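Local coordinates for protein bifunctional cytochrome P450/NADPH--P450 reductase (Deinococcus aerius, PDB 7F3H) that probably hydroxylates organic substrates at a heme iron, using electrons that a fused reductase domain draws from NADPH, at residues A[327-341]-A[352-366]. Sequence-based numbering, arbitrary orientation.
Sequences RFWSTIPNYAVTALQ and RKGQQVALLIPALHR. With HEM (protoporphyrin IX containing Fe), chain E.
With CG anti to the carbonyl carbon (chi1 -68°) and the chain extended from CG to NE, Arg366 reaches across to Phe328 and lays its guanidinium on one face of the ring, the two planes 15° apart. The contact is an offset cation-pi stack, NH2 lying toward the ring's rim and CZ 4.4 Å from the ring centroid; NH1 of Arg366 keeps a salt bridge to Asp375. Arg327, its CG anti to the backbone N and its chain bent at chi3, delivers NH1 to His365 O at 2.7 Å, the oxygen meeting the edge of the guanidinium in plane. Glu324 and Arg327 are the glutamate and arginine of the P450 ExxR motif on helix 317-329, joined by a salt bridge through NE; Trp371 adds a cation-pi contact to the arginine. The return bond, His365 ND1 to Arg327 O, is weak; the ring's NE2 is held by Lys396 N. Beyond the helix the chain passes the heme, where Ile332 CD1 lies 3.7 Å from HEM C1D. Ile361 N, at the start of helix 361-365, donates a hydrogen bond to Pro333 O (3.2 Å). Tyr335 CE2 lies 3.7 Å from HEM CMD, with HEM O2D near CD1. Leu359 CD1 sits 3.5 Å from Tyr335 CE1, Ile361 CD1 packs near CE2, and the hydroxyl bonds to Lys396 O. From here the segments run as antiparallel strands in the P450 beta-rich region, with strand 51-56 on the far flank of 356-359. Val337 and Val357 form a hydrogen-bonded pair, with Val357 N 2.8 Å from Val337 O; both side chains pack on Leu65, whereas Ala336, Thr338, Gln356 and Ala358 point to the other face. At the far end of the strand pair, Gly354 N hydrogen-bonds Ala339 O (2.9 Å) from within a type II turn, and the extended Lys353 runs alongside Gln341.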
ATOM      1  N   ARG A 327      -7.235   9.346  -0.790  1.00 23.11           N
ATOM      2  CA  ARG A 327      -7.148  10.396  -1.807  1.00 25.09           C
ATOM      3  C   ARG A 327      -6.016  11.387  -1.505  1.00 26.63           C
ATOM      4  O   ARG A 327      -5.273  11.765  -2.410  1.00 30.10           O
ATOM      5  CB  ARG A 327      -8.482  11.131  -1.975  1.00 25.69           C
ATOM      6  CG  ARG A 327      -8.515  12.024  -3.218  1.00 25.51           C
ATOM      7  CD  ARG A 327      -9.850  12.719  -3.367  1.00 26.78           C
ATOM      8  NE  ARG A 327     -10.010  13.765  -2.363  1.00 33.72           N
ATOM      9  CZ  ARG A 327      -9.499  14.987  -2.470  1.00 30.73           C
ATOM     10  NH1 ARG A 327      -8.794  15.317  -3.547  1.00 29.30           N
ATOM     11  NH2 ARG A 327      -9.672  15.862  -1.483  1.00 32.30           N
ATOM     12  N   PHE A 328      -5.865  11.830  -0.242  1.00 26.89           N
ATOM     13  CA  PHE A 328      -4.739  12.706   0.102  1.00 30.64           C
ATOM     14  C   PHE A 328      -3.385  12.002   0.015  1.00 29.69           C
ATOM     15  O   PHE A 328      -2.404  12.628  -0.400  1.00 34.25           O
ATOM     16  CB  PHE A 328      -4.807  13.297   1.519  1.00 32.09           C
ATOM     17  CG  PHE A 328      -5.611  14.546   1.656  1.00 33.75           C
ATOM     18  CD1 PHE A 328      -6.285  15.088   0.579  1.00 35.71           C
ATOM     19  CD2 PHE A 328      -5.460  15.328   2.796  1.00 39.27           C
ATOM     20  CE1 PHE A 328      -6.983  16.283   0.699  1.00 36.61           C
ATOM     21  CE2 PHE A 328      -6.124  16.544   2.933  1.00 40.32           C
ATOM     22  CZ  PHE A 328      -6.901  17.022   1.868  1.00 42.62           C
ATOM     23  N   TRP A 329      -3.273  10.758   0.492  1.00 26.82           N
ATOM     24  CA  TRP A 329      -1.959  10.151   0.778  1.00 30.04           C
ATOM     25  C   TRP A 329      -1.947   8.657   0.414  1.00 28.76           C
ATOM     26  O   TRP A 329      -1.641   7.786   1.218  1.00 26.27           O
ATOM     27  CB  TRP A 329      -1.569  10.370   2.247  1.00 26.24           C
ATOM     28  CG  TRP A 329      -1.219  11.804   2.561  1.00 27.41           C
ATOM     29  CD1 TRP A 329      -1.930  12.689   3.331  1.00 28.34           C
ATOM     30  CD2 TRP A 329      -0.071  12.523   2.079  1.00 28.65           C
ATOM     31  NE1 TRP A 329      -1.284  13.919   3.359  1.00 30.36           N
ATOM     32  CE2 TRP A 329      -0.154  13.840   2.584  1.00 27.87           C
ATOM     33  CE3 TRP A 329       1.024  12.169   1.280  1.00 25.95           C
ATOM     34  CZ2 TRP A 329       0.817  14.798   2.317  1.00 30.71           C
ATOM     35  CZ3 TRP A 329       1.984  13.126   1.009  1.00 31.25           C
ATOM     36  CH2 TRP A 329       1.878  14.425   1.530  1.00 35.54           C
ATOM     37  N   SER A 330      -2.314   8.365  -0.835  1.00 27.70           N
ATOM     38  CA  SER A 330      -2.205   7.017  -1.392  1.00 26.75           C
ATOM     39  C   SER A 330      -0.759   6.515  -1.320  1.00 30.35           C
ATOM     40  O   SER A 330       0.172   7.163  -1.827  1.00 27.72           O
ATOM     41  CB  SER A 330      -2.727   7.061  -2.831  1.00 30.49           C
ATOM     42  OG  SER A 330      -2.934   5.791  -3.388  1.00 28.57           O
ATOM     43  N   THR A 331      -0.571   5.335  -0.720  1.00 24.31           N
ATOM     44  CA  THR A 331       0.761   4.954  -0.279  1.00 27.09           C
ATOM     45  C   THR A 331       1.611   4.302  -1.368  1.00 31.44           C
ATOM     46  O   THR A 331       2.836   4.231  -1.208  1.00 30.96           O
ATOM     47  CB  THR A 331       0.683   4.043   0.960  1.00 29.76           C
ATOM     48  OG1 THR A 331      -0.128   2.887   0.686  1.00 33.09           O
ATOM     49  CG2 THR A 331       0.056   4.806   2.143  1.00 28.06           C
ATOM     50  N   ILE A 332       1.027   3.830  -2.468  1.00 29.23           N
ATOM     51  CA  ILE A 332       1.864   3.588  -3.647  1.00 26.85           C
ATOM     52  C   ILE A 332       1.539   4.680  -4.649  1.00 24.95           C
ATOM     53  O   ILE A 332       0.554   4.570  -5.402  1.00 26.37           O
ATOM     54  CB  ILE A 332       1.688   2.203  -4.285  1.00 25.24           C
ATOM     55  CG1 ILE A 332       1.960   1.057  -3.297  1.00 25.50           C
ATOM     56  CG2 ILE A 332       2.664   2.100  -5.442  1.00 26.21           C
ATOM     57  CD1 ILE A 332       1.695  -0.369  -3.888  1.00 19.63           C
ATOM     58  N   PRO A 333       2.304   5.769  -4.665  1.00 25.63           N
ATOM     59  CA  PRO A 333       1.867   6.979  -5.385  1.00 28.03           C
ATOM     60  C   PRO A 333       2.382   7.183  -6.813  1.00 26.44           C
ATOM     61  O   PRO A 333       2.069   8.226  -7.396  1.00 26.83           O
ATOM     62  CB  PRO A 333       2.386   8.088  -4.458  1.00 28.67           C
ATOM     63  CG  PRO A 333       3.698   7.524  -3.909  1.00 28.21           C
ATOM     64  CD  PRO A 333       3.498   6.005  -3.832  1.00 25.98           C
ATOM     65  N   ASN A 334       3.146   6.271  -7.419  1.00 24.21           N
ATOM     66  CA  ASN A 334       3.716   6.603  -8.730  1.00 28.73           C
ATOM     67  C   ASN A 334       3.935   5.358  -9.576  1.00 26.47           C
ATOM     68  O   ASN A 334       4.916   5.270 -10.323  1.00 31.46           O
ATOM     69  CB  ASN A 334       5.029   7.384  -8.597  1.00 27.16           C
ATOM     70  CG  ASN A 334       5.198   8.419  -9.689  1.00 28.50           C
ATOM     71  OD1 ASN A 334       4.221   8.821 -10.354  1.00 29.24           O
ATOM     72  ND2 ASN A 334       6.428   8.853  -9.896  1.00 24.35           N
ATOM     73  N   TYR A 335       3.034   4.383  -9.468  1.00 27.53           N
ATOM     74  CA  TYR A 335       3.114   3.187 -10.292  1.00 22.48           C
ATOM     75  C   TYR A 335       2.812   3.519 -11.743  1.00 24.92           C
ATOM     76  O   TYR A 335       2.096   4.483 -12.050  1.00 24.13           O
ATOM     77  CB  TYR A 335       2.171   2.118  -9.757  1.00 28.26           C
ATOM     78  CG  TYR A 335       0.679   2.430  -9.795  1.00 28.55           C
ATOM     79  CD1 TYR A 335      -0.078   2.131 -10.907  1.00 24.28           C
ATOM     80  CD2 TYR A 335       0.030   2.995  -8.693  1.00 27.05           C
ATOM     81  CE1 TYR A 335      -1.447   2.381 -10.935  1.00 26.75           C
ATOM     82  CE2 TYR A 335      -1.355   3.243  -8.705  1.00 22.77           C
ATOM     83  CZ  TYR A 335      -2.082   2.944  -9.847  1.00 26.06           C
ATOM     84  OH  TYR A 335      -3.452   3.170  -9.925  1.00 22.02           O
ATOM     85  N   ALA A 336       3.391   2.715 -12.646  1.00 26.21           N
ATOM     86  CA  ALA A 336       3.493   3.073 -14.056  1.00 23.82           C
ATOM     87  C   ALA A 336       2.981   1.973 -14.965  1.00 25.63           C
ATOM     88  O   ALA A 336       3.014   0.778 -14.624  1.00 23.13           O
ATOM     89  CB  ALA A 336       4.939   3.384 -14.457  1.00 21.51           C
ATOM     90  N   VAL A 337       2.533   2.411 -16.147  1.00 23.41           N
ATOM     91  CA  VAL A 337       2.122   1.531 -17.235  1.00 26.57           C
ATOM     92  C   VAL A 337       3.105   1.662 -18.388  1.00 25.93           C
ATOM     93  O   VAL A 337       3.787   2.674 -18.556  1.00 28.55           O
ATOM     94  CB  VAL A 337       0.679   1.827 -17.723  1.00 27.50           C
ATOM     95  CG1 VAL A 337      -0.309   1.430 -16.661  1.00 24.25           C
ATOM     96  CG2 VAL A 337       0.507   3.303 -18.103  1.00 22.69           C
ATOM     97  N   THR A 338       3.133   0.632 -19.228  1.00 26.29           N
ATOM     98  CA  THR A 338       3.999   0.589 -20.392  1.00 28.44           C
ATOM     99  C   THR A 338       3.175   0.500 -21.676  1.00 29.14           C
ATOM    100  O   THR A 338       2.189  -0.249 -21.757  1.00 24.72           O
ATOM    101  CB  THR A 338       4.948  -0.592 -20.303  1.00 30.85           C
ATOM    102  OG1 THR A 338       5.511  -0.628 -18.985  1.00 29.51           O
ATOM    103  CG2 THR A 338       6.046  -0.433 -21.347  1.00 30.38           C
ATOM    104  N   ALA A 339       3.582   1.292 -22.663  1.00 27.69           N
ATOM    105  CA  ALA A 339       2.916   1.330 -23.955  1.00 29.03           C
ATOM    106  C   ALA A 339       3.155   0.030 -24.709  1.00 34.53           C
ATOM    107  O   ALA A 339       4.308  -0.342 -24.951  1.00 32.70           O
ATOM    108  CB  ALA A 339       3.422   2.528 -24.764  1.00 27.30           C
ATOM    109  N   LEU A 340       2.058  -0.655 -25.091  1.00 36.00           N
ATOM    110  CA  LEU A 340       2.152  -1.902 -25.856  1.00 34.55           C
ATOM    111  C   LEU A 340       2.594  -1.638 -27.288  1.00 33.99           C
ATOM    112  O   LEU A 340       3.358  -2.410 -27.869  1.00 41.24           O
ATOM    113  CB  LEU A 340       0.808  -2.643 -25.842  1.00 24.72           C
ATOM    114  CG  LEU A 340       0.272  -3.024 -24.447  1.00 37.39           C
ATOM    115  CD1 LEU A 340      -1.077  -3.795 -24.498  1.00 29.78           C
ATOM    116  CD2 LEU A 340       1.316  -3.808 -23.585  1.00 35.41           C
ATOM    117  N   GLN A 341       2.065  -0.590 -27.889  1.00 37.63           N
ATOM    118  CA  GLN A 341       2.387  -0.149 -29.232  1.00 39.49           C
ATOM    119  C   GLN A 341       2.675   1.341 -29.161  1.00 35.77           C
ATOM    120  O   GLN A 341       2.500   1.978 -28.122  1.00 33.99           O
ATOM    121  CB  GLN A 341       1.224  -0.419 -30.196  1.00 29.24           C
ATOM    122  CG  GLN A 341       0.974  -1.874 -30.461  1.00 46.94           C
ATOM    123  CD  GLN A 341       2.236  -2.616 -30.945  1.00 54.74           C
ATOM    124  OE1 GLN A 341       2.502  -3.752 -30.525  1.00 54.54           O
ATOM    125  NE2 GLN A 341       3.023  -1.966 -31.825  1.00 52.22           N
ATOM    126  N   ARG A 352       5.845   6.132 -27.256  1.00 37.11           N
ATOM    127  CA  ARG A 352       6.425   5.063 -28.066  1.00 38.51           C
ATOM    128  C   ARG A 352       6.272   3.693 -27.415  1.00 35.64           C
ATOM    129  O   ARG A 352       6.208   3.564 -26.189  1.00 35.77           O
ATOM    130  CB  ARG A 352       7.895   5.358 -28.324  1.00 43.09           C
ATOM    131  CG  ARG A 352       8.103   6.633 -29.102  1.00 43.48           C
ATOM    132  CD  ARG A 352       9.570   6.885 -29.316  1.00 49.11           C
ATOM    133  NE  ARG A 352       9.776   7.575 -30.579  1.00 62.76           N
ATOM    134  CZ  ARG A 352       9.833   6.980 -31.763  1.00 63.33           C
ATOM    135  NH1 ARG A 352       9.718   5.656 -31.863  1.00 56.36           N
ATOM    136  NH2 ARG A 352      10.013   7.719 -32.850  1.00 71.69           N
ATOM    137  N   LYS A 353       6.168   2.661 -28.255  1.00 31.21           N
ATOM    138  CA  LYS A 353       6.193   1.298 -27.743  1.00 32.49           C
ATOM    139  C   LYS A 353       7.318   1.126 -26.729  1.00 36.10           C
ATOM    140  O   LYS A 353       8.473   1.477 -26.992  1.00 30.90           O
ATOM    141  CB  LYS A 353       6.353   0.300 -28.890  1.00 33.89           C
ATOM    142  CG  LYS A 353       6.071  -1.135 -28.470  1.00 33.12           C
ATOM    143  CD  LYS A 353       6.469  -2.155 -29.524  1.00 35.90           C
ATOM    144  CE  LYS A 353       5.879  -3.523 -29.201  1.00 42.66           C
ATOM    145  NZ  LYS A 353       6.556  -4.645 -29.911  1.00 52.63           N
ATOM    146  N   GLY A 354       6.966   0.588 -25.559  1.00 35.79           N
ATOM    147  CA  GLY A 354       7.904   0.346 -24.484  1.00 31.14           C
ATOM    148  C   GLY A 354       8.142   1.512 -23.549  1.00 33.41           C
ATOM    149  O   GLY A 354       8.634   1.293 -22.438  1.00 34.10           O
ATOM    150  N   GLN A 355       7.743   2.727 -23.915  1.00 32.73           N
ATOM    151  CA  GLN A 355       7.883   3.864 -23.007  1.00 32.85           C
ATOM    152  C   GLN A 355       6.976   3.681 -21.788  1.00 29.79           C
ATOM    153  O   GLN A 355       5.806   3.310 -21.929  1.00 30.29           O
ATOM    154  CB  GLN A 355       7.544   5.166 -23.745  1.00 31.28           C
ATOM    155  CG  GLN A 355       7.593   6.411 -22.897  1.00 37.44           C
ATOM    156  CD  GLN A 355       8.968   6.654 -22.250  1.00 38.79           C
ATOM    157  OE1 GLN A 355       9.996   6.757 -22.944  1.00 31.64           O
ATOM    158  NE2 GLN A 355       8.979   6.785 -20.924  1.00 30.03           N
ATOM    159  N   GLN A 356       7.543   3.859 -20.592  1.00 27.07           N
ATOM    160  CA  GLN A 356       6.772   3.899 -19.346  1.00 27.97           C
ATOM    161  C   GLN A 356       6.112   5.263 -19.154  1.00 30.17           C
ATOM    162  O   GLN A 356       6.732   6.306 -19.401  1.00 33.44           O
ATOM    163  CB  GLN A 356       7.679   3.648 -18.136  1.00 27.91           C
ATOM    164  CG  GLN A 356       8.034   2.211 -17.862  1.00 33.01           C
ATOM    165  CD  GLN A 356       8.822   2.065 -16.588  1.00 31.35           C
ATOM    166  OE1 GLN A 356       8.283   2.204 -15.495  1.00 34.08           O
ATOM    167  NE2 GLN A 356      10.118   1.827 -16.719  1.00 39.61           N
ATOM    168  N   VAL A 357       4.881   5.262 -18.656  1.00 26.33           N
ATOM    169  CA  VAL A 357       4.212   6.478 -18.187  1.00 29.68           C
ATOM    170  C   VAL A 357       3.786   6.254 -16.749  1.00 26.51           C
ATOM    171  O   VAL A 357       3.062   5.291 -16.456  1.00 29.94           O
ATOM    172  CB  VAL A 357       3.004   6.853 -19.050  1.00 26.00           C
ATOM    173  CG1 VAL A 357       2.374   8.152 -18.520  1.00 22.27           C
ATOM    174  CG2 VAL A 357       3.426   6.985 -20.492  1.00 25.57           C
ATOM    175  N   ALA A 358       4.335   7.055 -15.839  1.00 26.97           N
ATOM    176  CA  ALA A 358       3.951   6.986 -14.438  1.00 29.68           C
ATOM    177  C   ALA A 358       2.634   7.728 -14.206  1.00 26.33           C
ATOM    178  O   ALA A 358       2.451   8.855 -14.684  1.00 28.55           O
ATOM    179  CB  ALA A 358       5.076   7.546 -13.559  1.00 23.29           C
ATOM    180  N   LEU A 359       1.714   7.101 -13.471  1.00 22.09           N
ATOM    181  CA  LEU A 359       0.532   7.810 -12.978  1.00 23.99           C
ATOM    182  C   LEU A 359       0.901   8.611 -11.732  1.00 26.06           C
ATOM    183  O   LEU A 359       1.185   8.035 -10.671  1.00 29.64           O
ATOM    184  CB  LEU A 359      -0.610   6.846 -12.672  1.00 23.24           C
ATOM    185  CG  LEU A 359      -0.959   5.739 -13.662  1.00 27.22           C
ATOM    186  CD1 LEU A 359      -2.150   4.980 -13.158  1.00 26.70           C
ATOM    187  CD2 LEU A 359      -1.277   6.334 -15.001  1.00 29.99           C
ATOM    188  N   LEU A 360       0.832   9.936 -11.824  1.00 25.23           N
ATOM    189  CA  LEU A 360       1.204  10.792 -10.690  1.00 29.53           C
ATOM    190  C   LEU A 360       0.003  10.928  -9.744  1.00 27.70           C
ATOM    191  O   LEU A 360      -0.717  11.929  -9.724  1.00 28.87           O
ATOM    192  CB  LEU A 360       1.721  12.133 -11.206  1.00 26.57           C
ATOM    193  CG  LEU A 360       2.306  13.095 -10.184  1.00 31.09           C
ATOM    194  CD1 LEU A 360       3.491  12.474  -9.405  1.00 25.58           C
ATOM    195  CD2 LEU A 360       2.703  14.392 -10.890  1.00 23.79           C
ATOM    196  N   ILE A 361      -0.156   9.886  -8.907  1.00 23.11           N
ATOM    197  CA  ILE A 361      -1.384   9.729  -8.114  1.00 25.09           C
ATOM    198  C   ILE A 361      -1.716  10.953  -7.269  1.00 30.59           C
ATOM    199  O   ILE A 361      -2.883  11.375  -7.265  1.00 28.51           O
ATOM    200  CB  ILE A 361      -1.292   8.448  -7.267  1.00 25.64           C
ATOM    201  CG1 ILE A 361      -1.124   7.178  -8.112  1.00 22.37           C
ATOM    202  CG2 ILE A 361      -2.517   8.298  -6.357  1.00 25.24           C
ATOM    203  CD1 ILE A 361      -2.344   6.849  -9.058  1.00 22.52           C
ATOM    204  N   PRO A 362      -0.792  11.558  -6.523  1.00 29.78           N
ATOM    205  CA  PRO A 362      -1.174  12.754  -5.765  1.00 29.46           C
ATOM    206  C   PRO A 362      -1.732  13.860  -6.637  1.00 30.69           C
ATOM    207  O   PRO A 362      -2.711  14.515  -6.252  1.00 32.51           O
ATOM    208  CB  PRO A 362       0.129  13.181  -5.083  1.00 22.17           C
ATOM    209  CG  PRO A 362       0.966  11.999  -5.107  1.00 31.26           C
ATOM    210  CD  PRO A 362       0.612  11.193  -6.284  1.00 30.18           C
ATOM    211  N   ALA A 363      -1.131  14.095  -7.807  1.00 30.95           N
ATOM    212  CA  ALA A 363      -1.640  15.147  -8.672  1.00 29.07           C
ATOM    213  C   ALA A 363      -2.994  14.756  -9.258  1.00 29.20           C
ATOM    214  O   ALA A 363      -3.878  15.608  -9.405  1.00 29.82           O
ATOM    215  CB  ALA A 363      -0.621  15.462  -9.763  1.00 23.98           C
ATOM    216  N   LEU A 364      -3.166  13.475  -9.612  1.00 31.45           N
ATOM    217  CA  LEU A 364      -4.447  12.979 -10.128  1.00 29.26           C
ATOM    218  C   LEU A 364      -5.549  13.041  -9.067  1.00 30.94           C
ATOM    219  O   LEU A 364      -6.692  13.449  -9.344  1.00 26.28           O
ATOM    220  CB  LEU A 364      -4.266  11.552 -10.644  1.00 27.59           C
ATOM    221  CG  LEU A 364      -5.533  10.773 -11.006  1.00 27.54           C
ATOM    222  CD1 LEU A 364      -6.223  11.311 -12.252  1.00 29.01           C
ATOM    223  CD2 LEU A 364      -5.191   9.349 -11.180  1.00 24.88           C
ATOM    224  N   HIS A 365      -5.233  12.590  -7.855  1.00 27.36           N
ATOM    225  CA  HIS A 365      -6.191  12.547  -6.768  1.00 28.02           C
ATOM    226  C   HIS A 365      -6.620  13.937  -6.330  1.00 30.18           C
ATOM    227  O   HIS A 365      -7.564  14.060  -5.533  1.00 29.29           O
ATOM    228  CB  HIS A 365      -5.580  11.772  -5.617  1.00 28.32           C
ATOM    229  CG  HIS A 365      -5.709  10.290  -5.765  1.00 25.89           C
ATOM    230  ND1 HIS A 365      -5.365   9.412  -4.762  1.00 27.87           N
ATOM    231  CD2 HIS A 365      -6.183   9.532  -6.783  1.00 29.09           C
ATOM    232  CE1 HIS A 365      -5.618   8.173  -5.156  1.00 29.45           C
ATOM    233  NE2 HIS A 365      -6.120   8.220  -6.378  1.00 28.77           N
ATOM    234  N   ARG A 366      -5.902  14.969  -6.785  1.00 27.84           N
ATOM    235  CA  ARG A 366      -6.174  16.361  -6.469  1.00 28.58           C
ATOM    236  C   ARG A 366      -6.402  17.222  -7.712  1.00 29.08           C
ATOM    237  O   ARG A 366      -6.214  18.438  -7.657  1.00 32.29           O
ATOM    238  CB  ARG A 366      -5.008  16.927  -5.671  1.00 29.03           C
ATOM    239  CG  ARG A 366      -4.876  16.355  -4.311  1.00 30.16           C
ATOM    240  CD  ARG A 366      -3.756  17.084  -3.659  1.00 34.45           C
ATOM    241  NE  ARG A 366      -3.268  16.366  -2.503  1.00 40.71           N
ATOM    242  CZ  ARG A 366      -3.205  16.896  -1.289  1.00 39.75           C
ATOM    243  NH1 ARG A 366      -3.605  18.146  -1.116  1.00 33.65           N
ATOM    244  NH2 ARG A 366      -2.753  16.174  -0.258  1.00 40.84           N
TER
HETATM  245  CHA HEM E 601      -1.228  -4.556  -6.106  1.00 23.29           C
HETATM  246  CHB HEM E 601      -1.559  -7.390  -2.173  1.00 25.55           C
HETATM  247  CHC HEM E 601      -2.673  -3.484   0.522  1.00 27.38           C
HETATM  248  CHD HEM E 601      -2.052  -0.630  -3.349  1.00 21.49           C
HETATM  249  C1A HEM E 601      -1.229  -5.652  -5.280  1.00 25.76           C
HETATM  250  C2A HEM E 601      -0.884  -7.001  -5.677  1.00 29.25           C
HETATM  251  C3A HEM E 601      -1.005  -7.807  -4.611  1.00 25.52           C
HETATM  252  C4A HEM E 601      -1.356  -6.971  -3.474  1.00 24.07           C
HETATM  253  CMA HEM E 601      -0.748  -9.336  -4.580  1.00 19.69           C
HETATM  254  CAA HEM E 601      -0.560  -7.411  -7.122  1.00 26.97           C
HETATM  255  CBA HEM E 601      -1.871  -7.873  -7.770  1.00 26.10           C
HETATM  256  CGA HEM E 601      -1.665  -8.388  -9.195  1.00 31.28           C
HETATM  257  O1A HEM E 601      -2.232  -9.477  -9.483  1.00 29.44           O
HETATM  258  O2A HEM E 601      -0.884  -7.834 -10.026  1.00 26.62           O
HETATM  259  C1B HEM E 601      -1.929  -6.602  -1.102  1.00 24.15           C
HETATM  260  C2B HEM E 601      -2.209  -7.057   0.254  1.00 23.56           C
HETATM  261  C3B HEM E 601      -2.564  -5.976   0.972  1.00 23.47           C
HETATM  262  C4B HEM E 601      -2.446  -4.809   0.118  1.00 28.11           C
HETATM  263  CMB HEM E 601      -2.182  -8.534   0.696  1.00 18.29           C
HETATM  264  CAB HEM E 601      -2.899  -5.824   2.472  1.00 25.68           C
HETATM  265  CBB HEM E 601      -2.786  -6.795   3.382  1.00 35.04           C
HETATM  266  C1C HEM E 601      -2.591  -2.357  -0.281  1.00 26.63           C
HETATM  267  C2C HEM E 601      -2.893  -0.972   0.104  1.00 28.38           C
HETATM  268  C3C HEM E 601      -2.688  -0.231  -1.001  1.00 24.07           C
HETATM  269  C4C HEM E 601      -2.310  -1.086  -2.085  1.00 21.28           C
HETATM  270  CMC HEM E 601      -3.314  -0.495   1.525  1.00 25.84           C
HETATM  271  CAC HEM E 601      -2.835   1.261  -1.264  1.00 27.07           C
HETATM  272  CBC HEM E 601      -3.250   2.103  -0.329  1.00 35.57           C
HETATM  273  C1D HEM E 601      -1.769  -1.439  -4.432  1.00 23.81           C
HETATM  274  C2D HEM E 601      -1.468  -0.982  -5.786  1.00 24.60           C
HETATM  275  C3D HEM E 601      -1.252  -2.072  -6.521  1.00 22.22           C
HETATM  276  C4D HEM E 601      -1.383  -3.251  -5.688  1.00 24.65           C
HETATM  277  CMD HEM E 601      -1.421   0.482  -6.298  1.00 17.46           C
HETATM  278  CAD HEM E 601      -0.900  -2.051  -7.997  1.00 21.13           C
HETATM  279  CBD HEM E 601       0.601  -1.933  -7.999  1.00 21.33           C
HETATM  280  CGD HEM E 601       1.127  -1.752  -9.382  1.00 27.53           C
HETATM  281  O1D HEM E 601       2.347  -2.013  -9.520  1.00 28.68           O
HETATM  282  O2D HEM E 601       0.356  -1.360 -10.318  1.00 30.36           O
HETATM  283  NA  HEM E 601      -1.480  -5.673  -3.925  1.00 23.77           N
HETATM  284  NB  HEM E 601      -2.093  -5.239  -1.153  1.00 23.11           N
HETATM  285  NC  HEM E 601      -2.224  -2.376  -1.620  1.00 21.14           N
HETATM  286  ND  HEM E 601      -1.710  -2.824  -4.415  1.00 20.20           N
HETATM  287 FE   HEM E 601      -1.988  -4.008  -2.846  1.00 28.73          FE